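Local atomic coordinates of condensin complex subunit 3 (Schizosaccharomyces pombe, PDB entry 5OQR), a protein that serves as a regulatory subunit of condensin, the complex required to convert interphase chromatin into mitotic-like condensed chromosomes. Residues L512-L515 and D519-F522; L527-Y532 and R545-M550. All blocks are in the same frame, centred on the assembly; numbering follows the deposited sequence.

Interaction 1 (L512-L515 and D519-F522); sequences LVCL and DLAF
Cys-514 lies against Leu-520 and Ala-521 where one helix of this HEAT-repeat protein ends and the next starts. Helix 500-514 and helix 518-534 are joined here by a short turn, so residues close in sequence meet across the junction between HEAT 7 and HEAT 8. The CA atoms of Cys-514 and Ala-521 are 4.3 Å apart, close enough for backbone and side chain to share the contact.

The side chain of Cys-514 can be followed outward. Its CB sits 3.8 Å from Ala-521 CA and also meets the methyl CB of that residue. The sulfur lies anti to the carbonyl carbon (chi1 -70°), which brings it up to the backbone of Leu-520 and Ala-521. There SG reaches Ala-521 CA and lies 3.9 Å from the carbonyl O of Leu-520. Its apolar contact with the leucine side chain is looser, SG to Leu-520 CG at 4.3 Å.

The carbonyl O of Cys-514 accepts a hydrogen bond from His-554 NE2, and Ala-521 CB packs 3.4 Å from it.

Val-513 adds a second contact, to Leu-520. Its CG1, anti to the backbone N (chi1 179°), meets Leu-520 CD2 at 3.6 Å.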
loop_
_atom_site.group_PDB
_atom_site.type_symbol
_atom_site.label_atom_id
_atom_site.label_comp_id
_atom_site.label_asym_id
_atom_site.label_seq_id
_atom_site.Cartn_x
_atom_site.Cartn_y
_atom_site.Cartn_z
ATOM N N LEU A 512 -22.884 23.552 -3.203
ATOM C CA LEU A 512 -21.839 24.198 -3.990
ATOM C C LEU A 512 -22.044 25.702 -4.077
ATOM O O LEU A 512 -21.075 26.445 -4.259
ATOM C CB LEU A 512 -21.790 23.591 -5.391
ATOM C CG LEU A 512 -21.291 22.149 -5.471
ATOM C CD1 LEU A 512 -21.572 21.566 -6.838
ATOM C CD2 LEU A 512 -19.807 22.082 -5.161
ATOM N N VAL A 513 -23.286 26.170 -3.960
ATOM C CA VAL A 513 -23.524 27.608 -3.943
ATOM C C VAL A 513 -23.124 28.189 -2.597
ATOM O O VAL A 513 -22.661 29.332 -2.518
ATOM C CB VAL A 513 -24.998 27.910 -4.273
ATOM C CG1 VAL A 513 -25.263 29.407 -4.235
ATOM C CG2 VAL A 513 -25.355 27.355 -5.633
ATOM N N CYS A 514 -23.289 27.417 -1.523
ATOM C CA CYS A 514 -22.875 27.880 -0.205
ATOM C C CYS A 514 -21.368 28.069 -0.128
ATOM O O CYS A 514 -20.888 28.909 0.639
ATOM C CB CYS A 514 -23.347 26.895 0.859
ATOM S SG CYS A 514 -25.125 26.907 1.106
ATOM N N LEU A 515 -20.605 27.308 -0.914
ATOM C CA LEU A 515 -19.159 27.478 -0.952
ATOM C C LEU A 515 -18.734 28.769 -1.637
ATOM O O LEU A 515 -17.539 29.081 -1.643
ATOM C CB LEU A 515 -18.512 26.291 -1.663
ATOM C CG LEU A 515 -18.911 24.908 -1.148
ATOM C CD1 LEU A 515 -18.185 23.826 -1.929
ATOM C CD2 LEU A 515 -18.633 24.775 0.340
ATOM N N ASP A 519 -22.294 34.120 3.905
ATOM C CA ASP A 519 -23.560 34.401 4.572
ATOM C C ASP A 519 -24.627 33.392 4.172
ATOM O O ASP A 519 -25.455 32.997 4.999
ATOM C CB ASP A 519 -24.015 35.825 4.259
ATOM C CG ASP A 519 -23.382 36.856 5.175
ATOM O OD1 ASP A 519 -23.379 36.640 6.406
ATOM O OD2 ASP A 519 -22.881 37.881 4.668
ATOM N N LEU A 520 -24.628 32.965 2.908
ATOM C CA LEU A 520 -25.565 31.929 2.489
ATOM C C LEU A 520 -25.206 30.589 3.114
ATOM O O LEU A 520 -26.092 29.832 3.526
ATOM C CB LEU A 520 -25.579 31.823 0.964
ATOM C CG LEU A 520 -26.609 30.863 0.365
ATOM C CD1 LEU A 520 -28.027 31.323 0.660
ATOM C CD2 LEU A 520 -26.394 30.732 -1.127
ATOM N N ALA A 521 -23.912 30.279 3.193
ATOM C CA ALA A 521 -23.475 29.089 3.914
ATOM C C ALA A 521 -23.993 29.100 5.345
ATOM O O ALA A 521 -24.582 28.121 5.814
ATOM C CB ALA A 521 -21.950 29.003 3.894
ATOM N N PHE A 522 -23.794 30.216 6.050
ATOM C CA PHE A 522 -24.232 30.306 7.438
ATOM C C PHE A 522 -25.746 30.181 7.552
ATOM O O PHE A 522 -26.258 29.576 8.499
ATOM C CB PHE A 522 -23.759 31.625 8.048
ATOM C CG PHE A 522 -24.110 31.780 9.499
ATOM C CD1 PHE A 522 -23.265 31.300 10.483
ATOM C CD2 PHE A 522 -25.287 32.400 9.878
ATOM C CE1 PHE A 522 -23.586 31.437 11.817
ATOM C CE2 PHE A 522 -25.613 32.539 11.211
ATOM C CZ PHE A 522 -24.761 32.058 12.182
#

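Interaction 2 (L527-Y532 and R545-M550); sequences LYLHCY and RTLTDM
Thr-546 sets its methyl group squarely over the ring of Tyr-528. CG2 lies 3.6 Å from the Tyr-528 ring centroid and 7° off the ring normal, a CH-pi contact over the centre of the face. The methyl is nearly equidistant from all six ring carbons, with CZ nearest at 3.7 Å. CG2 is turned to the ring because it is the branch anti to the backbone nitrogen; OG1 (chi1 -54°) lies anti to the carbonyl carbon and stands toward the CD2-CE2 side of the ring. The threonine side chain meets the tyrosine roughly at right angles. This is the tight, buried part of the contact.

The polar ends are tied up outside the two segments. Tyr-528 OH is hydrogen-bonded to Ser-511 OG and Leu-507 O. Thr-546 OG1 pairs with Ser-511 OG and with Thr-542 O in its own helix. These bonds probably limit how far the phenol can shift over the methyl.

The two segments belong to the antiparallel helix pair of HEAT 8, helices 518-534 and 537-554. Their local axes approach to 10.4 Å, with 145° between their directions. With an alanine here instead of Tyr-528, the Thr-546 methyl would probably lose its aromatic face, and Ser-511 OG and Leu-507 O their bonds to the phenol.

The looser part is formed by the leucines. Leu-529, partly exposed, meets Leu-547 through one pair of methyls, CD2 to CD1 at 3.9 Å. Leu-547 CD1 also lies 4.2 Å from Tyr-528 CB. Helix 563-574 packs against this side, with Ala-565 on Leu-529 and Ile-569 on Leu-547.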
loop_
_atom_site.group_PDB
_atom_site.type_symbol
_atom_site.label_atom_id
_atom_site.label_comp_id
_atom_site.label_asym_id
_atom_site.label_seq_id
_atom_site.Cartn_x
_atom_site.Cartn_y
_atom_site.Cartn_z
ATOM N N LEU A 527 -30.192 23.765 8.048
ATOM C CA LEU A 527 -30.783 22.785 7.144
ATOM C C LEU A 527 -29.941 21.518 7.088
ATOM O O LEU A 527 -30.460 20.405 7.223
ATOM C CB LEU A 527 -30.933 23.393 5.750
ATOM C CG LEU A 527 -31.476 22.467 4.659
ATOM C CD1 LEU A 527 -32.892 22.026 4.985
ATOM C CD2 LEU A 527 -31.427 23.161 3.322
ATOM N N TYR A 528 -28.631 21.669 6.891
ATOM C CA TYR A 528 -27.764 20.505 6.774
ATOM C C TYR A 528 -27.587 19.773 8.096
ATOM O O TYR A 528 -27.232 18.590 8.088
ATOM C CB TYR A 528 -26.414 20.931 6.206
ATOM C CG TYR A 528 -26.513 21.305 4.750
ATOM C CD1 TYR A 528 -26.544 22.632 4.353
ATOM C CD2 TYR A 528 -26.611 20.325 3.774
ATOM C CE1 TYR A 528 -26.648 22.972 3.022
ATOM C CE2 TYR A 528 -26.716 20.653 2.442
ATOM C CZ TYR A 528 -26.736 21.975 2.070
ATOM O OH TYR A 528 -26.839 22.298 0.739
ATOM N N LEU A 529 -27.823 20.439 9.228
ATOM C CA LEU A 529 -27.899 19.721 10.495
ATOM C C LEU A 529 -29.189 18.917 10.580
ATOM O O LEU A 529 -29.186 17.774 11.047
ATOM C CB LEU A 529 -27.799 20.699 11.662
ATOM C CG LEU A 529 -26.490 21.480 11.757
ATOM C CD1 LEU A 529 -26.620 22.599 12.767
ATOM C CD2 LEU A 529 -25.337 20.559 12.126
ATOM N N HIS A 530 -30.301 19.501 10.128
ATOM C CA HIS A 530 -31.553 18.758 10.050
ATOM C C HIS A 530 -31.447 17.594 9.076
ATOM O O HIS A 530 -32.119 16.572 9.252
ATOM C CB HIS A 530 -32.687 19.696 9.637
ATOM C CG HIS A 530 -34.030 19.037 9.588
ATOM N ND1 HIS A 530 -34.648 18.693 8.405
ATOM C CD2 HIS A 530 -34.873 18.655 10.577
ATOM C CE1 HIS A 530 -35.814 18.130 8.667
ATOM N NE2 HIS A 530 -35.975 18.096 9.977
ATOM N N CYS A 531 -30.605 17.720 8.048
ATOM C CA CYS A 531 -30.412 16.616 7.115
ATOM C C CYS A 531 -29.732 15.434 7.790
ATOM O O CYS A 531 -30.032 14.277 7.477
ATOM C CB CYS A 531 -29.594 17.082 5.909
ATOM S SG CYS A 531 -30.512 18.083 4.718
ATOM N N TYR A 532 -28.816 15.696 8.722
ATOM C CA TYR A 532 -28.051 14.606 9.314
ATOM C C TYR A 532 -28.897 13.794 10.287
ATOM O O TYR A 532 -28.887 12.559 10.251
ATOM C CB TYR A 532 -26.811 15.145 10.021
ATOM C CG TYR A 532 -25.893 14.037 10.472
ATOM C CD1 TYR A 532 -26.114 13.373 11.670
ATOM C CD2 TYR A 532 -24.822 13.638 9.692
ATOM C CE1 TYR A 532 -25.292 12.352 12.081
ATOM C CE2 TYR A 532 -23.990 12.616 10.095
ATOM C CZ TYR A 532 -24.232 11.978 11.291
ATOM O OH TYR A 532 -23.411 10.957 11.703
ATOM N N ARG A 545 -20.044 16.353 4.190
ATOM C CA ARG A 545 -19.224 16.997 3.169
ATOM C C ARG A 545 -19.508 18.490 3.098
ATOM O O ARG A 545 -18.585 19.303 2.974
ATOM C CB ARG A 545 -19.468 16.352 1.804
ATOM C CG ARG A 545 -19.137 14.873 1.723
ATOM C CD ARG A 545 -19.180 14.387 0.281
ATOM N NE ARG A 545 -19.346 12.941 0.188
ATOM C CZ ARG A 545 -20.516 12.320 0.089
ATOM N NH1 ARG A 545 -21.647 13.011 0.068
ATOM N NH2 ARG A 545 -20.556 10.998 0.011
ATOM N N THR A 546 -20.782 18.870 3.170
ATOM C CA THR A 546 -21.147 20.276 3.043
ATOM C C THR A 546 -20.601 21.092 4.205
ATOM O O THR A 546 -19.914 22.099 4.003
ATOM C CB THR A 546 -22.666 20.411 2.960
ATOM O OG1 THR A 546 -23.160 19.585 1.902
ATOM C CG2 THR A 546 -23.065 21.853 2.705
ATOM N N LEU A 547 -20.901 20.672 5.434
ATOM C CA LEU A 547 -20.449 21.416 6.605
ATOM C C LEU A 547 -18.928 21.444 6.686
ATOM O O LEU A 547 -18.338 22.467 7.051
ATOM C CB LEU A 547 -21.057 20.807 7.866
ATOM C CG LEU A 547 -22.561 21.063 7.999
ATOM C CD1 LEU A 547 -23.229 20.005 8.850
ATOM C CD2 LEU A 547 -22.807 22.436 8.580
ATOM N N THR A 548 -18.272 20.339 6.332
ATOM C CA THR A 548 -16.814 20.318 6.349
ATOM C C THR A 548 -16.241 21.289 5.326
ATOM O O THR A 548 -15.271 22.001 5.611
ATOM C CB THR A 548 -16.298 18.901 6.086
ATOM O OG1 THR A 548 -16.797 18.013 7.090
ATOM C CG2 THR A 548 -14.777 18.863 6.118
ATOM N N ASP A 549 -16.824 21.332 4.127
ATOM C CA ASP A 549 -16.304 22.218 3.092
ATOM C C ASP A 549 -16.613 23.679 3.389
ATOM O O ASP A 549 -15.814 24.557 3.051
ATOM C CB ASP A 549 -16.868 21.815 1.733
ATOM C CG ASP A 549 -16.158 20.610 1.145
ATOM O OD1 ASP A 549 -15.401 19.946 1.884
ATOM O OD2 ASP A 549 -16.357 20.326 -0.053
ATOM N N MET A 550 -17.753 23.963 4.017
ATOM C CA MET A 550 -18.051 25.338 4.401
ATOM C C MET A 550 -17.039 25.859 5.414
ATOM O O MET A 550 -16.641 27.027 5.359
ATOM C CB MET A 550 -19.471 25.433 4.959
ATOM C CG MET A 550 -20.552 25.225 3.910
ATOM S SD MET A 550 -22.221 25.605 4.479
ATOM C CE MET A 550 -22.383 24.493 5.852
#

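Overall arrangement
Both interactions use helix 518-534. Interaction 1 joins its start to the end of helix 500-514, across the HEAT 7 to HEAT 8 junction. Interaction 2 pairs its later part with helix 537-554, within HEAT 8. Each is mainly buried with a partly exposed member, Leu-520 in the first and Leu-529 in the second. Interaction 1 sets two small residues, Cys-514 and Ala-521, close to each other's backbone and adds a valine-leucine contact. Interaction 2 spans wider-set helices with an aromatic ring and longer side chains. Met-550 connects them directly: its SD lies 3.5 Å from Ala-521 CB. The chain of another protein touches Leu-512 and Leu-515 and hydrogen-bonds through its backbone to Asp-549.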